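Side-chain contacts in Slr1438 protein (Synechocystis sp., PDB 3K25), which is of unknown function but, as an aldose 1-epimerase family member, may bind carbohydrate and act as an isomerase: residues Trp99-Gln104 with Ala110-Arg115; Leu132-Gln137 with Leu161-Tyr166. All blocks are in the same frame, centred on the assembly; numbering follows the deposited sequence.

In the fold
Contact 1 (Trp-99-Gln-104 with Ala-110-Arg-115) comes first along the chain and closes before contact 2 (Leu-132-Gln-137 with Leu-161-Tyr-166) opens; their centres lie about 12 Å apart. They share an antiparallel sheet, in which strand 100-105 is outermost, strand 110-117 is next and strand 130-139 third. Contact 1 is the hairpin at this sheet border, its centre about 17 Å from the centre of the chain. Contact 2, about 6 Å from that centre, reaches from the third strand across to strand 157-168 of another sheet. Together they run from a partly open edge into the buried core of the beta-sandwich characteristic of the galactose mutarotase-like fold.

Contact 1 (Trp99-Gln104 with Ala110-Arg115); sequences WEVIGQ and ARLDLR
Val-101 and Leu-114 face each other as a non-hydrogen-bonded antiparallel pair. The two methyls of Val-101 divide the work: CG2 rests on Leu-114 CD2 at 3.5 Å, while CG1 turns to CD1 of Leu-112, so the valine fits as a bump into the hollow between two leucines. Leu-114 CB packs obliquely against the Trp-99 ring, 3.9 Å from CE3. Paired bonds join Glu-100 and Arg-115, with Glu-100 N to Arg-115 O at 2.9 Å. Ile-102 and Gly-103 both oppose Asp-113 in a classic beta bulge: Ile-102 N donates to Asp-113 O (2.8 Å), and Asp-113 CB lies over the bare CA of Gly-103. On the Asp-113 side, CG2 of Ile-102 sits across the Arg-115 chain, 3.7 Å from CB. With CG anti to the backbone N (chi1 163°), that chain is extended from CG to NE beside Glu-100, and NH1 meets OE1 at 2.7 Å, within the guanidinium plane but from above the carboxylate. With an alanine in place of Arg-115, Glu-100, held by NH1, and Glu-131, held by NH2, would probably be left without this cationic partner. Arg-111 grips Asp-113 side-on with NE and NH2. The hairpin is mainly apolar on the face of Val-101, Leu-112 and Leu-114, and charged on the other, where the Arg-115 to Glu-131 salt bridge and the Asp-113 to Ser-135 hydrogen bond tie it to strand 130-139.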
ATOM      1  N   TRP A  99      14.161  -1.949  -4.630  1.00 25.36           N
ATOM      2  CA  TRP A  99      13.804  -1.328  -5.902  1.00 26.00           C
ATOM      3  C   TRP A  99      14.961  -0.385  -6.272  1.00 26.94           C
ATOM      4  O   TRP A  99      15.722   0.034  -5.394  1.00 28.28           O
ATOM      5  CB  TRP A  99      12.515  -0.516  -5.741  1.00 24.42           C
ATOM      6  CG  TRP A  99      11.271  -1.334  -5.444  1.00 24.15           C
ATOM      7  CD1 TRP A  99      11.114  -2.285  -4.463  1.00 23.94           C
ATOM      8  CD2 TRP A  99       9.984  -1.207  -6.083  1.00 24.48           C
ATOM      9  NE1 TRP A  99       9.812  -2.744  -4.450  1.00 24.32           N
ATOM     10  CE2 TRP A  99       9.099  -2.101  -5.429  1.00 24.99           C
ATOM     11  CE3 TRP A  99       9.494  -0.423  -7.138  1.00 23.47           C
ATOM     12  CZ2 TRP A  99       7.749  -2.228  -5.798  1.00 25.29           C
ATOM     13  CZ3 TRP A  99       8.148  -0.552  -7.506  1.00 21.02           C
ATOM     14  CH2 TRP A  99       7.295  -1.449  -6.833  1.00 26.16           C
ATOM     15  N   GLU A 100      15.107  -0.055  -7.555  1.00 28.50           N
ATOM     16  CA  GLU A 100      16.183   0.848  -7.985  1.00 30.07           C
ATOM     17  C   GLU A 100      15.594   2.179  -8.415  1.00 31.39           C
ATOM     18  O   GLU A 100      14.502   2.220  -8.994  1.00 33.41           O
ATOM     19  CB  GLU A 100      16.932   0.301  -9.202  1.00 30.93           C
ATOM     20  CG  GLU A 100      17.186  -1.178  -9.202  1.00 33.80           C
ATOM     21  CD  GLU A 100      17.752  -1.671 -10.522  1.00 37.32           C
ATOM     22  OE1 GLU A 100      17.088  -1.487 -11.571  1.00 37.73           O
ATOM     23  OE2 GLU A 100      18.861  -2.246 -10.500  1.00 41.32           O
ATOM     24  N   VAL A 101      16.317   3.267  -8.155  1.00 26.47           N
ATOM     25  CA  VAL A 101      15.850   4.577  -8.589  1.00 27.83           C
ATOM     26  C   VAL A 101      16.285   4.736 -10.052  1.00 31.50           C
ATOM     27  O   VAL A 101      17.479   4.678 -10.361  1.00 35.35           O
ATOM     28  CB  VAL A 101      16.473   5.707  -7.753  1.00 26.70           C
ATOM     29  CG1 VAL A 101      15.897   7.046  -8.183  1.00 30.62           C
ATOM     30  CG2 VAL A 101      16.217   5.467  -6.287  1.00 23.84           C
ATOM     31  N   ILE A 102      15.321   4.920 -10.950  1.00 21.65           N
ATOM     32  CA  ILE A 102      15.632   5.074 -12.367  1.00 25.11           C
ATOM     33  C   ILE A 102      15.184   6.425 -12.885  1.00 29.25           C
ATOM     34  O   ILE A 102      15.025   6.613 -14.087  1.00 34.35           O
ATOM     35  CB  ILE A 102      14.948   3.982 -13.231  1.00 23.06           C
ATOM     36  CG1 ILE A 102      13.442   4.246 -13.315  1.00 18.96           C
ATOM     37  CG2 ILE A 102      15.223   2.603 -12.638  1.00 17.47           C
ATOM     38  CD1 ILE A 102      12.764   3.541 -14.470  1.00 22.01           C
ATOM     39  N   GLY A 103      14.971   7.368 -11.983  1.00 35.82           N
ATOM     40  CA  GLY A 103      14.543   8.684 -12.412  1.00 37.72           C
ATOM     41  C   GLY A 103      14.261   9.665 -11.291  1.00 38.08           C
ATOM     42  O   GLY A 103      14.028   9.288 -10.139  1.00 32.09           O
ATOM     43  N   GLN A 104      14.278  10.942 -11.639  1.00 33.95           N
ATOM     44  CA  GLN A 104      14.016  11.997 -10.674  1.00 37.63           C
ATOM     45  C   GLN A 104      13.694  13.299 -11.394  1.00 43.29           C
ATOM     46  O   GLN A 104      14.369  13.674 -12.359  1.00 45.38           O
ATOM     47  CB  GLN A 104      15.235  12.204  -9.786  1.00 37.91           C
ATOM     48  CG  GLN A 104      15.102  13.354  -8.836  1.00 41.06           C
ATOM     49  CD  GLN A 104      16.445  13.814  -8.350  1.00 41.82           C
ATOM     50  OE1 GLN A 104      17.361  13.008  -8.202  1.00 40.19           O
ATOM     51  NE2 GLN A 104      16.577  15.112  -8.088  1.00 41.47           N
ATOM     52  N   ALA A 110       7.885  17.022  -6.477  1.00 40.37           N
ATOM     53  CA  ALA A 110       9.039  16.233  -6.051  1.00 33.41           C
ATOM     54  C   ALA A 110       8.700  14.862  -6.612  1.00 26.47           C
ATOM     55  O   ALA A 110       7.721  14.247  -6.199  1.00 23.58           O
ATOM     56  CB  ALA A 110       9.131  16.177  -4.523  1.00 32.19           C
ATOM     57  N   ARG A 111       9.485  14.381  -7.563  1.00 38.42           N
ATOM     58  CA  ARG A 111       9.175  13.093  -8.162  1.00 34.09           C
ATOM     59  C   ARG A 111      10.310  12.084  -8.193  1.00 31.64           C
ATOM     60  O   ARG A 111      11.376  12.339  -8.764  1.00 31.91           O
ATOM     61  CB  ARG A 111       8.643  13.319  -9.575  1.00 35.86           C
ATOM     62  CG  ARG A 111       8.567  12.078 -10.411  1.00 32.92           C
ATOM     63  CD  ARG A 111       7.866  12.368 -11.706  1.00 34.48           C
ATOM     64  NE  ARG A 111       8.000  11.266 -12.653  1.00 35.46           N
ATOM     65  CZ  ARG A 111       7.280  11.160 -13.761  1.00 36.07           C
ATOM     66  NH1 ARG A 111       6.374  12.086 -14.049  1.00 38.73           N
ATOM     67  NH2 ARG A 111       7.479  10.141 -14.585  1.00 34.10           N
ATOM     68  N   LEU A 112      10.065  10.929  -7.585  1.00 31.69           N
ATOM     69  CA  LEU A 112      11.056   9.860  -7.544  1.00 29.02           C
ATOM     70  C   LEU A 112      10.513   8.631  -8.288  1.00 27.00           C
ATOM     71  O   LEU A 112       9.403   8.174  -8.016  1.00 26.04           O
ATOM     72  CB  LEU A 112      11.385   9.504  -6.090  1.00 25.40           C
ATOM     73  CG  LEU A 112      12.783   8.947  -5.789  1.00 23.27           C
ATOM     74  CD1 LEU A 112      13.135   7.862  -6.770  1.00 23.70           C
ATOM     75  CD2 LEU A 112      13.794  10.055  -5.901  1.00 28.60           C
ATOM     76  N   ASP A 113      11.300   8.110  -9.225  1.00 26.51           N
ATOM     77  CA  ASP A 113      10.898   6.946 -10.011  1.00 26.97           C
ATOM     78  C   ASP A 113      11.678   5.672  -9.666  1.00 26.13           C
ATOM     79  O   ASP A 113      12.893   5.606  -9.830  1.00 28.46           O
ATOM     80  CB  ASP A 113      11.028   7.273 -11.498  1.00 27.81           C
ATOM     81  CG  ASP A 113       9.936   8.202 -11.970  1.00 30.04           C
ATOM     82  OD1 ASP A 113       9.236   8.771 -11.106  1.00 32.26           O
ATOM     83  OD2 ASP A 113       9.773   8.364 -13.194  1.00 30.68           O
ATOM     84  N   LEU A 114      10.952   4.660  -9.197  1.00 29.61           N
ATOM     85  CA  LEU A 114      11.548   3.395  -8.783  1.00 27.08           C
ATOM     86  C   LEU A 114      11.171   2.214  -9.659  1.00 28.20           C
ATOM     87  O   LEU A 114      10.092   2.175 -10.256  1.00 27.96           O
ATOM     88  CB  LEU A 114      11.137   3.085  -7.349  1.00 24.89           C
ATOM     89  CG  LEU A 114      11.376   4.201  -6.339  1.00 25.96           C
ATOM     90  CD1 LEU A 114      10.973   3.712  -4.956  1.00 26.54           C
ATOM     91  CD2 LEU A 114      12.848   4.604  -6.357  1.00 25.94           C
ATOM     92  N   ARG A 115      12.056   1.225  -9.694  1.00 32.08           N
ATOM     93  CA  ARG A 115      11.831   0.043 -10.507  1.00 30.40           C
ATOM     94  C   ARG A 115      12.057  -1.272  -9.780  1.00 28.54           C
ATOM     95  O   ARG A 115      13.046  -1.452  -9.047  1.00 29.45           O
ATOM     96  CB  ARG A 115      12.730   0.092 -11.740  1.00 33.75           C
ATOM     97  CG  ARG A 115      12.901  -1.234 -12.465  1.00 32.43           C
ATOM     98  CD  ARG A 115      13.822  -1.047 -13.667  1.00 36.65           C
ATOM     99  NE  ARG A 115      13.946  -2.260 -14.467  1.00 38.75           N
ATOM    100  CZ  ARG A 115      14.865  -3.196 -14.274  1.00 38.61           C
ATOM    101  NH1 ARG A 115      15.764  -3.064 -13.302  1.00 32.09           N
ATOM    102  NH2 ARG A 115      14.879  -4.267 -15.053  1.00 41.24           N
TER

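Contact 2 (Leu132-Gln137 with Leu161-Tyr166); sequences LVFSYQ and LGFHPY
Phe-134 and Phe-163 hold the closest-lying CA atoms of the two segments, yet these are 11.8 Å apart, so the strands are not paired and the two segments meet through side chains. Phe-134 reaches across from one strand; Leu-161 and Phe-163, two residues apart on the other, come from the opposite direction to meet it. The phenylalanine rings approach obliquely, their centroids 5.8 Å apart and their planes at 42°. Their nearest atoms are Phe-134 CE2 and Phe-163 CZ, at 3.7 Å, so the outer parts of both rings do the touching. The neighbouring atom of the same ring, Phe-134 CZ, takes the leucine: it lies 3.9 Å from Leu-161 CD2, with CD1 only slightly farther. With CG anti to the backbone N (chi1 176°), the branched end of Leu-161 extends toward the ring. Phe-134 therefore lodges against two neighbours at once, and the contact is wholly apolar and buried, held by dispersion and the exclusion of water. The alternation of the strand sends Ser-135 and Gln-137 to its other face, where Gln-137 NE2 donates to Ser-135 OG at 3.2 Å. Around this apolar knot, Trp-99 meets Phe-134 edge-to-face, bringing in the outer hairpin of the sheet. Strand 142-151, next to strand 130-139, contributes Gln-147, which touches both phenylalanines, while Tyr-237 from a loop packs on Leu-161 and Phe-163. Pro-255 of strand 250-256 also lies against Phe-163, so the cluster joins two antiparallel sheets in the core of the chain.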
ATOM      1  N   LEU A 132       7.923  -3.571 -12.856  1.00 28.32           N
ATOM      2  CA  LEU A 132       7.133  -2.486 -12.302  1.00 28.41           C
ATOM      3  C   LEU A 132       7.944  -1.213 -12.171  1.00 28.08           C
ATOM      4  O   LEU A 132       9.080  -1.248 -11.703  1.00 30.44           O
ATOM      5  CB  LEU A 132       6.625  -2.869 -10.906  1.00 27.37           C
ATOM      6  CG  LEU A 132       5.398  -3.748 -10.680  1.00 27.93           C
ATOM      7  CD1 LEU A 132       5.315  -4.867 -11.695  1.00 27.66           C
ATOM      8  CD2 LEU A 132       5.480  -4.298  -9.253  1.00 31.27           C
ATOM      9  N   VAL A 133       7.366  -0.097 -12.601  1.00 30.37           N
ATOM     10  CA  VAL A 133       8.011   1.199 -12.447  1.00 28.97           C
ATOM     11  C   VAL A 133       6.948   2.071 -11.794  1.00 26.76           C
ATOM     12  O   VAL A 133       5.890   2.324 -12.374  1.00 24.76           O
ATOM     13  CB  VAL A 133       8.449   1.846 -13.795  1.00 33.51           C
ATOM     14  CG1 VAL A 133       9.585   1.050 -14.433  1.00 31.55           C
ATOM     15  CG2 VAL A 133       7.277   1.930 -14.728  1.00 34.76           C
ATOM     16  N   PHE A 134       7.212   2.493 -10.564  1.00 25.98           N
ATOM     17  CA  PHE A 134       6.269   3.329  -9.838  1.00 26.38           C
ATOM     18  C   PHE A 134       6.851   4.718  -9.758  1.00 29.63           C
ATOM     19  O   PHE A 134       8.066   4.893  -9.609  1.00 29.45           O
ATOM     20  CB  PHE A 134       6.032   2.802  -8.409  1.00 23.18           C
ATOM     21  CG  PHE A 134       5.191   1.543  -8.336  1.00 20.80           C
ATOM     22  CD1 PHE A 134       4.947   0.764  -9.475  1.00 19.44           C
ATOM     23  CD2 PHE A 134       4.682   1.110  -7.109  1.00 18.91           C
ATOM     24  CE1 PHE A 134       4.217  -0.424  -9.385  1.00 17.52           C
ATOM     25  CE2 PHE A 134       3.949  -0.078  -7.009  1.00 19.81           C
ATOM     26  CZ  PHE A 134       3.715  -0.848  -8.143  1.00 16.92           C
ATOM     27  N   SER A 135       5.975   5.706  -9.864  1.00 24.07           N
ATOM     28  CA  SER A 135       6.387   7.092  -9.797  1.00 24.45           C
ATOM     29  C   SER A 135       5.716   7.705  -8.578  1.00 25.32           C
ATOM     30  O   SER A 135       4.490   7.676  -8.447  1.00 26.88           O
ATOM     31  CB  SER A 135       5.958   7.829 -11.072  1.00 25.02           C
ATOM     32  OG  SER A 135       6.340   9.195 -11.043  1.00 23.97           O
ATOM     33  N   TYR A 136       6.524   8.233  -7.669  1.00 37.20           N
ATOM     34  CA  TYR A 136       5.988   8.868  -6.479  1.00 37.17           C
ATOM     35  C   TYR A 136       6.162  10.365  -6.682  1.00 42.51           C
ATOM     36  O   TYR A 136       7.276  10.853  -6.848  1.00 44.63           O
ATOM     37  CB  TYR A 136       6.741   8.410  -5.237  1.00 33.95           C
ATOM     38  CG  TYR A 136       6.836   6.910  -5.077  1.00 31.37           C
ATOM     39  CD1 TYR A 136       7.612   6.151  -5.945  1.00 31.42           C
ATOM     40  CD2 TYR A 136       6.195   6.256  -4.023  1.00 28.72           C
ATOM     41  CE1 TYR A 136       7.762   4.791  -5.770  1.00 28.92           C
ATOM     42  CE2 TYR A 136       6.340   4.886  -3.838  1.00 26.52           C
ATOM     43  CZ  TYR A 136       7.132   4.162  -4.715  1.00 27.60           C
ATOM     44  OH  TYR A 136       7.352   2.817  -4.511  1.00 30.86           O
ATOM     45  N   GLN A 137       5.044  11.080  -6.683  1.00 24.51           N
ATOM     46  CA  GLN A 137       5.030  12.525  -6.892  1.00 27.24           C
ATOM     47  C   GLN A 137       4.434  13.213  -5.682  1.00 30.07           C
ATOM     48  O   GLN A 137       3.325  12.901  -5.266  1.00 31.30           O
ATOM     49  CB  GLN A 137       4.223  12.840  -8.146  1.00 28.33           C
ATOM     50  CG  GLN A 137       4.676  11.980  -9.302  1.00 27.41           C
ATOM     51  CD  GLN A 137       3.745  12.021 -10.479  1.00 27.03           C
ATOM     52  OE1 GLN A 137       2.631  12.529 -10.391  1.00 30.08           O
ATOM     53  NE2 GLN A 137       4.192  11.467 -11.594  1.00 31.07           N
ATOM     54  N   LEU A 161      -2.548  -5.977  -7.283  1.00 25.76           N
ATOM     55  CA  LEU A 161      -1.693  -4.909  -6.803  1.00 22.03           C
ATOM     56  C   LEU A 161      -2.438  -4.118  -5.736  1.00 22.63           C
ATOM     57  O   LEU A 161      -3.615  -3.798  -5.899  1.00 23.12           O
ATOM     58  CB  LEU A 161      -1.285  -3.983  -7.960  1.00 18.49           C
ATOM     59  CG  LEU A 161      -0.457  -2.762  -7.529  1.00 17.92           C
ATOM     60  CD1 LEU A 161       0.732  -3.218  -6.669  1.00 12.66           C
ATOM     61  CD2 LEU A 161       0.015  -1.991  -8.744  1.00 17.07           C
ATOM     62  N   GLY A 162      -1.753  -3.809  -4.642  1.00 26.60           N
ATOM     63  CA  GLY A 162      -2.395  -3.051  -3.588  1.00 26.18           C
ATOM     64  C   GLY A 162      -1.469  -2.136  -2.812  1.00 26.06           C
ATOM     65  O   GLY A 162      -0.252  -2.343  -2.753  1.00 26.50           O
ATOM     66  N   PHE A 163      -2.047  -1.102  -2.217  1.00 23.39           N
ATOM     67  CA  PHE A 163      -1.280  -0.160  -1.415  1.00 24.37           C
ATOM     68  C   PHE A 163      -1.892  -0.252  -0.034  1.00 26.66           C
ATOM     69  O   PHE A 163      -3.118  -0.249   0.117  1.00 31.19           O
ATOM     70  CB  PHE A 163      -1.367   1.250  -2.009  1.00 25.37           C
ATOM     71  CG  PHE A 163      -0.596   1.400  -3.303  1.00 25.78           C
ATOM     72  CD1 PHE A 163       0.738   1.796  -3.293  1.00 25.63           C
ATOM     73  CD2 PHE A 163      -1.187   1.088  -4.525  1.00 24.80           C
ATOM     74  CE1 PHE A 163       1.475   1.879  -4.482  1.00 26.31           C
ATOM     75  CE2 PHE A 163      -0.466   1.165  -5.719  1.00 25.02           C
ATOM     76  CZ  PHE A 163       0.870   1.561  -5.697  1.00 25.29           C
ATOM     77  N   HIS A 164      -1.024  -0.344   0.965  1.00 18.88           N
ATOM     78  CA  HIS A 164      -1.430  -0.534   2.345  1.00 19.10           C
ATOM     79  C   HIS A 164      -1.071   0.658   3.244  1.00 22.01           C
ATOM     80  O   HIS A 164      -0.412   0.494   4.276  1.00 26.35           O
ATOM     81  CB  HIS A 164      -0.736  -1.823   2.812  1.00 17.63           C
ATOM     82  CG  HIS A 164      -1.182  -2.330   4.142  1.00 20.07           C
ATOM     83  ND1 HIS A 164      -1.361  -3.673   4.392  1.00 20.44           N
ATOM     84  CD2 HIS A 164      -1.405  -1.695   5.318  1.00 19.14           C
ATOM     85  CE1 HIS A 164      -1.672  -3.844   5.665  1.00 24.16           C
ATOM     86  NE2 HIS A 164      -1.704  -2.659   6.249  1.00 24.38           N
ATOM     87  N   PRO A 165      -1.523   1.868   2.886  1.00 19.23           N
ATOM     88  CA  PRO A 165      -1.197   3.039   3.712  1.00 21.81           C
ATOM     89  C   PRO A 165      -1.669   2.984   5.165  1.00 28.23           C
ATOM     90  O   PRO A 165      -2.807   2.604   5.456  1.00 31.77           O
ATOM     91  CB  PRO A 165      -1.847   4.193   2.950  1.00 19.96           C
ATOM     92  CG  PRO A 165      -3.088   3.548   2.397  1.00 21.83           C
ATOM     93  CD  PRO A 165      -2.545   2.207   1.876  1.00 20.32           C
ATOM     94  N   TYR A 166      -0.774   3.375   6.067  1.00 27.45           N
ATOM     95  CA  TYR A 166      -1.061   3.442   7.498  1.00 31.94           C
ATOM     96  C   TYR A 166      -1.228   4.918   7.856  1.00 37.28           C
ATOM     97  O   TYR A 166      -0.236   5.604   8.115  1.00 39.18           O
ATOM     98  CB  TYR A 166       0.107   2.894   8.309  1.00 31.15           C
ATOM     99  CG  TYR A 166       0.297   1.405   8.236  1.00 29.23           C
ATOM    100  CD1 TYR A 166      -0.085   0.591   9.296  1.00 31.02           C
ATOM    101  CD2 TYR A 166       0.910   0.816   7.134  1.00 24.87           C
ATOM    102  CE1 TYR A 166       0.147  -0.768   9.273  1.00 30.26           C
ATOM    103  CE2 TYR A 166       1.150  -0.547   7.093  1.00 25.02           C
ATOM    104  CZ  TYR A 166       0.769  -1.339   8.170  1.00 27.16           C
ATOM    105  OH  TYR A 166       1.038  -2.691   8.164  1.00 29.66           O
TER